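Local coordinates for periplasmic binding protein (Veillonella parvula, PDB 4OVK) that probably captures a solute in the periplasm, between two lobes, and delivers it to an ABC transporter for import, at residues K261-T265 with H266-K270; D250-G254 with Q255-N259; E95-K99 with L100-V104. All blocks are in the same frame, centred on the assembly; numbering follows the deposited sequence.

Interaction 1: residues K261-T265 with H266-K270; sequences KAVKT and HRVYK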
loop_
_atom_site.group_PDB
_atom_site.type_symbol
_atom_site.label_atom_id
_atom_site.label_comp_id
_atom_site.label_asym_id
_atom_site.label_seq_id
_atom_site.Cartn_x
_atom_site.Cartn_y
_atom_site.Cartn_z
ATOM N N LYS A 261 24.932 -7.081 -11.351
ATOM C CA LYS A 261 25.598 -6.488 -10.173
ATOM C C LYS A 261 24.824 -6.741 -8.868
ATOM O O LYS A 261 25.397 -7.211 -7.888
ATOM C CB LYS A 261 25.826 -4.981 -10.363
ATOM C CG LYS A 261 26.876 -4.614 -11.411
ATOM C CD LYS A 261 26.837 -3.112 -11.707
ATOM C CE LYS A 261 27.901 -2.679 -12.698
ATOM N NZ LYS A 261 27.766 -1.231 -13.030
ATOM N N ALA A 262 23.525 -6.445 -8.864
ATOM C CA ALA A 262 22.688 -6.677 -7.673
ATOM C C ALA A 262 22.754 -8.119 -7.183
ATOM O O ALA A 262 22.673 -8.370 -5.989
ATOM C CB ALA A 262 21.229 -6.280 -7.928
ATOM N N VAL A 263 22.911 -9.061 -8.110
ATOM C CA VAL A 263 22.934 -10.475 -7.771
ATOM C C VAL A 263 24.307 -10.870 -7.226
ATOM O O VAL A 263 24.405 -11.552 -6.201
ATOM C CB VAL A 263 22.521 -11.338 -8.979
ATOM C CG1 VAL A 263 22.580 -12.823 -8.634
ATOM C CG2 VAL A 263 21.118 -10.950 -9.426
ATOM N N LYS A 264 25.364 -10.422 -7.897
ATOM C CA LYS A 264 26.734 -10.716 -7.461
ATOM C C LYS A 264 27.065 -10.106 -6.098
ATOM O O LYS A 264 27.826 -10.693 -5.319
ATOM C CB LYS A 264 27.737 -10.250 -8.522
ATOM C CG LYS A 264 27.619 -11.018 -9.834
ATOM C CD LYS A 264 28.766 -10.712 -10.786
ATOM C CE LYS A 264 28.631 -9.333 -11.408
ATOM N NZ LYS A 264 29.854 -8.948 -12.163
ATOM N N THR A 265 26.483 -8.938 -5.810
ATOM C CA THR A 265 26.708 -8.233 -4.542
ATOM C C THR A 265 25.617 -8.491 -3.496
ATOM O O THR A 265 25.628 -7.861 -2.440
ATOM C CB THR A 265 26.835 -6.707 -4.762
ATOM O OG1 THR A 265 25.657 -6.198 -5.397
ATOM C CG2 THR A 265 28.070 -6.382 -5.625
ATOM N N HIS A 266 24.676 -9.396 -3.799
ATOM C CA HIS A 266 23.626 -9.807 -2.859
ATOM C C HIS A 266 22.807 -8.612 -2.360
ATOM O O HIS A 266 22.647 -8.384 -1.146
ATOM C CB HIS A 266 24.191 -10.637 -1.694
ATOM C CG HIS A 266 24.727 -11.972 -2.112
ATOM N ND1 HIS A 266 23.933 -13.094 -2.217
ATOM C CD2 HIS A 266 25.974 -12.362 -2.462
ATOM C CE1 HIS A 266 24.666 -14.119 -2.615
ATOM N NE2 HIS A 266 25.910 -13.699 -2.770
ATOM N N ARG A 267 22.300 -7.859 -3.328
ATOM C CA ARG A 267 21.455 -6.700 -3.079
ATOM C C ARG A 267 20.097 -6.891 -3.776
ATOM O O ARG A 267 19.596 -5.996 -4.486
ATOM C CB ARG A 267 22.180 -5.434 -3.549
ATOM C CG ARG A 267 23.485 -5.169 -2.783
ATOM C CD ARG A 267 23.704 -3.686 -2.555
ATOM N NE ARG A 267 22.779 -3.173 -1.547
ATOM C CZ ARG A 267 22.546 -1.884 -1.301
ATOM N NH1 ARG A 267 21.670 -1.542 -0.359
ATOM N NH2 ARG A 267 23.166 -0.936 -1.996
ATOM N N VAL A 268 19.521 -8.077 -3.565
ATOM C CA VAL A 268 18.158 -8.425 -3.999
ATOM C C VAL A 268 17.294 -8.537 -2.755
ATOM O O VAL A 268 17.554 -9.363 -1.864
ATOM C CB VAL A 268 18.099 -9.768 -4.749
ATOM C CG1 VAL A 268 16.687 -10.045 -5.270
ATOM C CG2 VAL A 268 19.105 -9.811 -5.889
ATOM N N TYR A 269 16.264 -7.705 -2.693
ATOM C CA TYR A 269 15.471 -7.538 -1.479
ATOM C C TYR A 269 13.981 -7.689 -1.743
ATOM O O TYR A 269 13.451 -7.047 -2.652
ATOM C CB TYR A 269 15.691 -6.149 -0.918
ATOM C CG TYR A 269 17.139 -5.809 -0.630
ATOM C CD1 TYR A 269 17.797 -6.364 0.452
ATOM C CD2 TYR A 269 17.844 -4.929 -1.447
ATOM C CE1 TYR A 269 19.128 -6.038 0.723
ATOM C CE2 TYR A 269 19.151 -4.592 -1.182
ATOM C CZ TYR A 269 19.797 -5.156 -0.097
ATOM O OH TYR A 269 21.117 -4.817 0.166
ATOM N N LYS A 270 13.312 -8.501 -0.927
ATOM C CA LYS A 270 11.845 -8.563 -0.934
ATOM C C LYS A 270 11.214 -7.358 -0.223
ATOM O O LYS A 270 11.526 -7.057 0.942
ATOM C CB LYS A 270 11.383 -9.853 -0.270
ATOM C CG LYS A 270 9.881 -10.122 -0.287
ATOM C CD LYS A 270 9.395 -10.507 -1.666
ATOM C CE LYS A 270 8.108 -11.303 -1.594
ATOM N NZ LYS A 270 7.553 -11.584 -2.936
#
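Between Ala262 and Arg267 the chain ends the short helix 261-264 in a Schellman motif: Arg267 N reaches back to Ala262 O at 2.7 Å, nearly straight at 171°, while His266 N makes a weak bond to Val263 O. His266, the C-prime residue, has positive phi, which turns the backbone away from the helix and starts it toward strand 268-270. Lys261 O, one turn back, receives both the backbone N of Thr265 and its hydroxyl. A chi1 of 58° sets OG1 between the backbone N and the carbonyl carbon, and from there it reaches Lys261 O at 2.7 Å, above the carbonyl plane. The same OG1 lies 3.6 Å from Arg267 CG, where the two side chains cross. Val263 O sits over one face of the His266 ring, about 4.1 Å above its plane. The Val263 and Val268 side chains meet through their CG2 methyls at 4.2 Å, joining the helix end to the outermost strand of a four-stranded parallel sheet. Ala262 packs on Ile234 in the neighbouring strand. The Arg267 chain bends at chi2 and chi3, and its guanidinium is held twice: NH1 bonds Leu295 O of helix 285-296, and NE donates a hydrogen bond to Tyr269 OH, 2.9 Å away in the guanidinium plane.

Interaction 2: residues D250-G254 with Q255-N259; sequences DKLEG and QNWSN
Asp250 OD1 takes the backbone N-H of Trp257 at 2.9 Å, almost linear at 173°, through the syn lone pair, and so ties together the two ends of a loop that reverses in a type II beta turn from Leu252 to Gln255. Gln255 N closes that turn on Leu252 O at 3.2 Å, and Gly254 sits in it with positive phi. The Leu252 side chain lies across that of Gln255, with CD1 3.4 Å from OE1, and the same methyl approaches Trp257 NE1. Gln255 OE1 in turn accepts the indole N-H: NE1 is 2.9 Å away, on a lone pair in the amide plane, and OE1 is itself nearly in the plane of the ring. This bond satisfies the one polar atom of a buried indole and fixes the rotation of the amide, whose NE2 is left to bond Lys187 O. Farther out, Met223 and Ile226 of helix 223-229 pack on Trp257, and Ile247 of helix 244-248 touches both Trp257 and Leu252. Asp250 is placed by its own backbone, as the C-prime residue of the Schellman motif that ends helix 244-248. An Asx turn spans Trp257: with CG anti to the backbone N (chi1 -174°), Asn256 brings OD1 within 3.1 Å of Ser258 N and 2.8 Å of Ser258 OG.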
loop_
_atom_site.group_PDB
_atom_site.type_symbol
_atom_site.label_atom_id
_atom_site.label_comp_id
_atom_site.label_asym_id
_atom_site.label_seq_id
_atom_site.Cartn_x
_atom_site.Cartn_y
_atom_site.Cartn_z
ATOM N N ASP A 250 19.189 -19.034 -9.310
ATOM C CA ASP A 250 18.687 -19.150 -10.689
ATOM C C ASP A 250 17.647 -20.253 -10.823
ATOM O O ASP A 250 17.815 -21.215 -11.569
ATOM C CB ASP A 250 19.842 -19.337 -11.695
ATOM C CG ASP A 250 20.454 -18.012 -12.138
ATOM O OD1 ASP A 250 19.705 -17.107 -12.599
ATOM O OD2 ASP A 250 21.692 -17.881 -12.035
ATOM N N LYS A 251 16.569 -20.097 -10.068
ATOM C CA LYS A 251 15.453 -21.025 -10.117
ATOM C C LYS A 251 14.459 -20.699 -11.220
ATOM O O LYS A 251 13.533 -21.474 -11.443
ATOM C CB LYS A 251 14.734 -21.027 -8.782
ATOM C CG LYS A 251 15.628 -21.378 -7.603
ATOM C CD LYS A 251 14.790 -21.478 -6.338
ATOM C CE LYS A 251 15.636 -21.428 -5.083
ATOM N NZ LYS A 251 14.802 -21.327 -3.857
ATOM N N LEU A 252 14.645 -19.578 -11.912
ATOM C CA LEU A 252 13.640 -19.092 -12.866
ATOM C C LEU A 252 13.987 -19.478 -14.307
ATOM O O LEU A 252 15.031 -19.065 -14.842
ATOM C CB LEU A 252 13.478 -17.581 -12.738
ATOM C CG LEU A 252 13.205 -17.088 -11.316
ATOM C CD1 LEU A 252 13.110 -15.568 -11.278
ATOM C CD2 LEU A 252 11.955 -17.745 -10.742
ATOM N N GLU A 253 13.107 -20.274 -14.922
ATOM C CA GLU A 253 13.322 -20.793 -16.282
ATOM C C GLU A 253 13.483 -19.689 -17.309
ATOM O O GLU A 253 12.722 -18.722 -17.305
ATOM C CB GLU A 253 12.163 -21.700 -16.721
ATOM C CG GLU A 253 12.456 -23.184 -16.605
ATOM C CD GLU A 253 11.299 -24.032 -17.088
ATOM O OE1 GLU A 253 11.234 -24.332 -18.300
ATOM O OE2 GLU A 253 10.461 -24.390 -16.247
ATOM N N GLY A 254 14.475 -19.846 -18.187
ATOM C CA GLY A 254 14.757 -18.868 -19.247
ATOM C C GLY A 254 15.468 -17.595 -18.805
ATOM O O GLY A 254 15.626 -16.664 -19.597
ATOM N N GLN A 255 15.911 -17.546 -17.552
ATOM C CA GLN A 255 16.526 -16.335 -17.008
ATOM C C GLN A 255 17.847 -16.672 -16.363
ATOM O O GLN A 255 17.963 -17.645 -15.630
ATOM C CB GLN A 255 15.601 -15.664 -15.979
ATOM C CG GLN A 255 14.222 -15.320 -16.527
ATOM C CD GLN A 255 13.225 -14.927 -15.452
ATOM O OE1 GLN A 255 13.577 -14.332 -14.434
ATOM N NE2 GLN A 255 11.960 -15.259 -15.681
ATOM N N ASN A 256 18.846 -15.859 -16.661
ATOM C CA ASN A 256 20.153 -15.978 -16.059
ATOM C C ASN A 256 20.484 -14.647 -15.384
ATOM O O ASN A 256 20.849 -13.668 -16.038
ATOM C CB ASN A 256 21.194 -16.341 -17.119
ATOM C CG ASN A 256 22.565 -16.613 -16.529
ATOM O OD1 ASN A 256 22.808 -16.400 -15.339
ATOM N ND2 ASN A 256 23.473 -17.081 -17.368
ATOM N N TRP A 257 20.336 -14.637 -14.067
ATOM C CA TRP A 257 20.565 -13.456 -13.246
ATOM C C TRP A 257 22.008 -13.383 -12.711
ATOM O O TRP A 257 22.370 -12.393 -12.100
ATOM C CB TRP A 257 19.568 -13.456 -12.075
ATOM C CG TRP A 257 18.161 -13.193 -12.518
ATOM C CD1 TRP A 257 17.246 -14.114 -12.931
ATOM C CD2 TRP A 257 17.521 -11.919 -12.612
ATOM N NE1 TRP A 257 16.068 -13.493 -13.277
ATOM C CE2 TRP A 257 16.209 -12.145 -13.094
ATOM C CE3 TRP A 257 17.925 -10.609 -12.336
ATOM C CZ2 TRP A 257 15.295 -11.105 -13.297
ATOM C CZ3 TRP A 257 17.013 -9.569 -12.545
ATOM C CH2 TRP A 257 15.714 -9.826 -13.016
ATOM N N SER A 258 22.824 -14.411 -12.966
ATOM C CA SER A 258 24.096 -14.600 -12.229
ATOM C C SER A 258 25.159 -13.511 -12.411
ATOM O O SER A 258 26.019 -13.338 -11.545
ATOM C CB SER A 258 24.711 -15.970 -12.548
ATOM O OG SER A 258 25.155 -16.042 -13.892
ATOM N N ASN A 259 25.102 -12.787 -13.527
ATOM C CA ASN A 259 26.103 -11.772 -13.846
ATOM C C ASN A 259 25.622 -10.334 -13.606
ATOM O O ASN A 259 26.311 -9.380 -13.976
ATOM C CB ASN A 259 26.549 -11.944 -15.301
ATOM C CG ASN A 259 27.269 -13.258 -15.537
ATOM O OD1 ASN A 259 28.123 -13.667 -14.743
ATOM N ND2 ASN A 259 26.930 -13.928 -16.635
#

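Interaction 3: residues E95-K99 with L100-V104; sequences EEVAK and LKPDV
The C-terminal end of helix 94-100 is where Val97 meets Lys101 and Pro102, as the chain leaves the helix for strand 104-108. Leu100 N still makes the regular helical bond to Glu96 O at 2.9 Å. The next bond, from Lys101 N to Val97 O, is 3.0 Å long but more bent, 139° at the hydrogen. Lys101 is the first residue to abandon helical angles, and its positive phi swings the chain off the helix axis. Pro102 follows at once. Its ring has no N-H to offer, and its CD lies 3.2 Å from Val97 O, the same carbonyl that accepts from Lys101. Alongside, Val97 CG1, set anti to the backbone N by a chi1 of -176°, meets Pro102 CG at 3.7 Å, the two side chains crossing at about a right angle. This apolar pair closes the link from helix to strand in a lobe built on a four-stranded parallel sheet: Pro102 also rests on Ala35 of strand 34-36, next to strand 104-108, while Val97 packs on Phe85 and Val92. Arg33 gathers the carbonyls at the turn, NH2 bonding Leu100 O and NE bonding Lys101 O, so one guanidinium holds two successive peptide oxygens. The Lys101 side chain runs across the helix's C-terminal end, its CG 3.2 Å from Ala98 O, and turns at chi4, leaving NZ 3.7 Å from that oxygen.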
loop_
_atom_site.group_PDB
_atom_site.type_symbol
_atom_site.label_atom_id
_atom_site.label_comp_id
_atom_site.label_asym_id
_atom_site.label_seq_id
_atom_site.Cartn_x
_atom_site.Cartn_y
_atom_site.Cartn_z
ATOM N N GLU A 95 -28.481 -6.842 -4.274
ATOM C CA GLU A 95 -29.304 -7.632 -3.347
ATOM C C GLU A 95 -28.546 -7.897 -2.033
ATOM O O GLU A 95 -29.090 -7.706 -0.939
ATOM C CB GLU A 95 -29.748 -8.954 -3.989
ATOM C CG GLU A 95 -30.490 -9.889 -3.037
ATOM C CD GLU A 95 -31.064 -11.119 -3.722
ATOM O OE1 GLU A 95 -30.518 -11.538 -4.767
ATOM O OE2 GLU A 95 -32.060 -11.673 -3.204
ATOM N N GLU A 96 -27.293 -8.321 -2.146
ATOM C CA GLU A 96 -26.481 -8.637 -0.972
ATOM C C GLU A 96 -26.234 -7.391 -0.086
ATOM O O GLU A 96 -26.349 -7.467 1.141
ATOM C CB GLU A 96 -25.151 -9.277 -1.412
ATOM C CG GLU A 96 -24.259 -9.782 -0.275
ATOM C CD GLU A 96 -24.287 -11.290 -0.106
ATOM O OE1 GLU A 96 -24.267 -12.025 -1.125
ATOM O OE2 GLU A 96 -24.317 -11.748 1.052
ATOM N N VAL A 97 -25.922 -6.252 -0.705
ATOM C CA VAL A 97 -25.656 -5.012 0.044
ATOM C C VAL A 97 -26.904 -4.541 0.772
ATOM O O VAL A 97 -26.834 -4.045 1.894
ATOM C CB VAL A 97 -25.154 -3.856 -0.860
ATOM C CG1 VAL A 97 -24.803 -2.626 -0.020
ATOM C CG2 VAL A 97 -23.948 -4.283 -1.678
ATOM N N ALA A 98 -28.048 -4.703 0.121
ATOM C CA ALA A 98 -29.326 -4.340 0.710
ATOM C C ALA A 98 -29.622 -5.185 1.951
ATOM O O ALA A 98 -30.156 -4.678 2.929
ATOM C CB ALA A 98 -30.437 -4.491 -0.325
ATOM N N LYS A 99 -29.270 -6.466 1.899
ATOM C CA LYS A 99 -29.384 -7.356 3.058
ATOM C C LYS A 99 -28.411 -6.949 4.165
ATOM O O LYS A 99 -28.792 -6.896 5.337
ATOM C CB LYS A 99 -29.129 -8.820 2.661
ATOM C CG LYS A 99 -30.278 -9.485 1.915
ATOM C CD LYS A 99 -29.991 -10.948 1.586
ATOM C CE LYS A 99 -28.928 -11.097 0.502
ATOM N NZ LYS A 99 -29.048 -12.376 -0.251
ATOM N N LEU A 100 -27.171 -6.650 3.783
ATOM C CA LEU A 100 -26.120 -6.235 4.736
ATOM C C LEU A 100 -26.434 -4.930 5.488
ATOM O O LEU A 100 -25.952 -4.714 6.592
ATOM C CB LEU A 100 -24.777 -6.024 4.014
ATOM C CG LEU A 100 -23.725 -7.111 3.947
ATOM C CD1 LEU A 100 -22.500 -6.550 3.248
ATOM C CD2 LEU A 100 -23.375 -7.607 5.345
ATOM N N LYS A 101 -27.194 -4.044 4.860
ATOM C CA LYS A 101 -27.589 -2.774 5.444
ATOM C C LYS A 101 -26.418 -1.986 6.015
ATOM O O LYS A 101 -26.403 -1.650 7.203
ATOM C CB LYS A 101 -28.690 -2.983 6.497
ATOM C CG LYS A 101 -29.951 -3.557 5.888
ATOM C CD LYS A 101 -31.184 -3.342 6.750
ATOM C CE LYS A 101 -32.443 -3.714 5.985
ATOM N NZ LYS A 101 -32.504 -5.177 5.723
ATOM N N PRO A 102 -25.401 -1.723 5.176
ATOM C CA PRO A 102 -24.396 -0.796 5.654
ATOM C C PRO A 102 -24.988 0.623 5.743
ATOM O O PRO A 102 -25.935 0.963 5.018
ATOM C CB PRO A 102 -23.308 -0.880 4.579
ATOM C CG PRO A 102 -24.050 -1.227 3.330
ATOM C CD PRO A 102 -25.247 -2.027 3.739
ATOM N N ASP A 103 -24.423 1.428 6.626
ATOM C CA ASP A 103 -24.748 2.836 6.730
ATOM C C ASP A 103 -24.060 3.648 5.647
ATOM O O ASP A 103 -24.492 4.751 5.357
ATOM C CB ASP A 103 -24.339 3.378 8.090
ATOM C CG ASP A 103 -25.025 2.668 9.215
ATOM O OD1 ASP A 103 -26.239 2.389 9.105
ATOM O OD2 ASP A 103 -24.359 2.384 10.213
ATOM N N VAL A 104 -22.970 3.122 5.079
ATOM C CA VAL A 104 -22.284 3.790 3.976
ATOM C C VAL A 104 -21.416 2.747 3.272
ATOM O O VAL A 104 -20.942 1.795 3.899
ATOM C CB VAL A 104 -21.452 5.023 4.444
ATOM C CG1 VAL A 104 -20.328 4.614 5.366
ATOM C CG2 VAL A 104 -20.911 5.838 3.267
#

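Interactions 1 and 2 are neighbours in one lobe, their centres about 13 Å apart. They touch directly: Val263 CG2 packs 3.3 Å from Trp257 O, and the loop 250-259 runs on, one residue later, into the helix that interaction 1 closes. Interaction 3 lies on the opposite side of the chain's centre, about 49 and 50 Å from their centres, on another parallel sheet. Interactions 1 and 3 both bring a helix out toward a strand through a positive-phi residue, but the first adds threonine and arginine side-chain bonds, whereas the third has backbone bonds and a valine-proline contact. Interaction 2 is chiefly polar side-chain bonding around a buried indole. All three are partly buried; none lies wholly in the core.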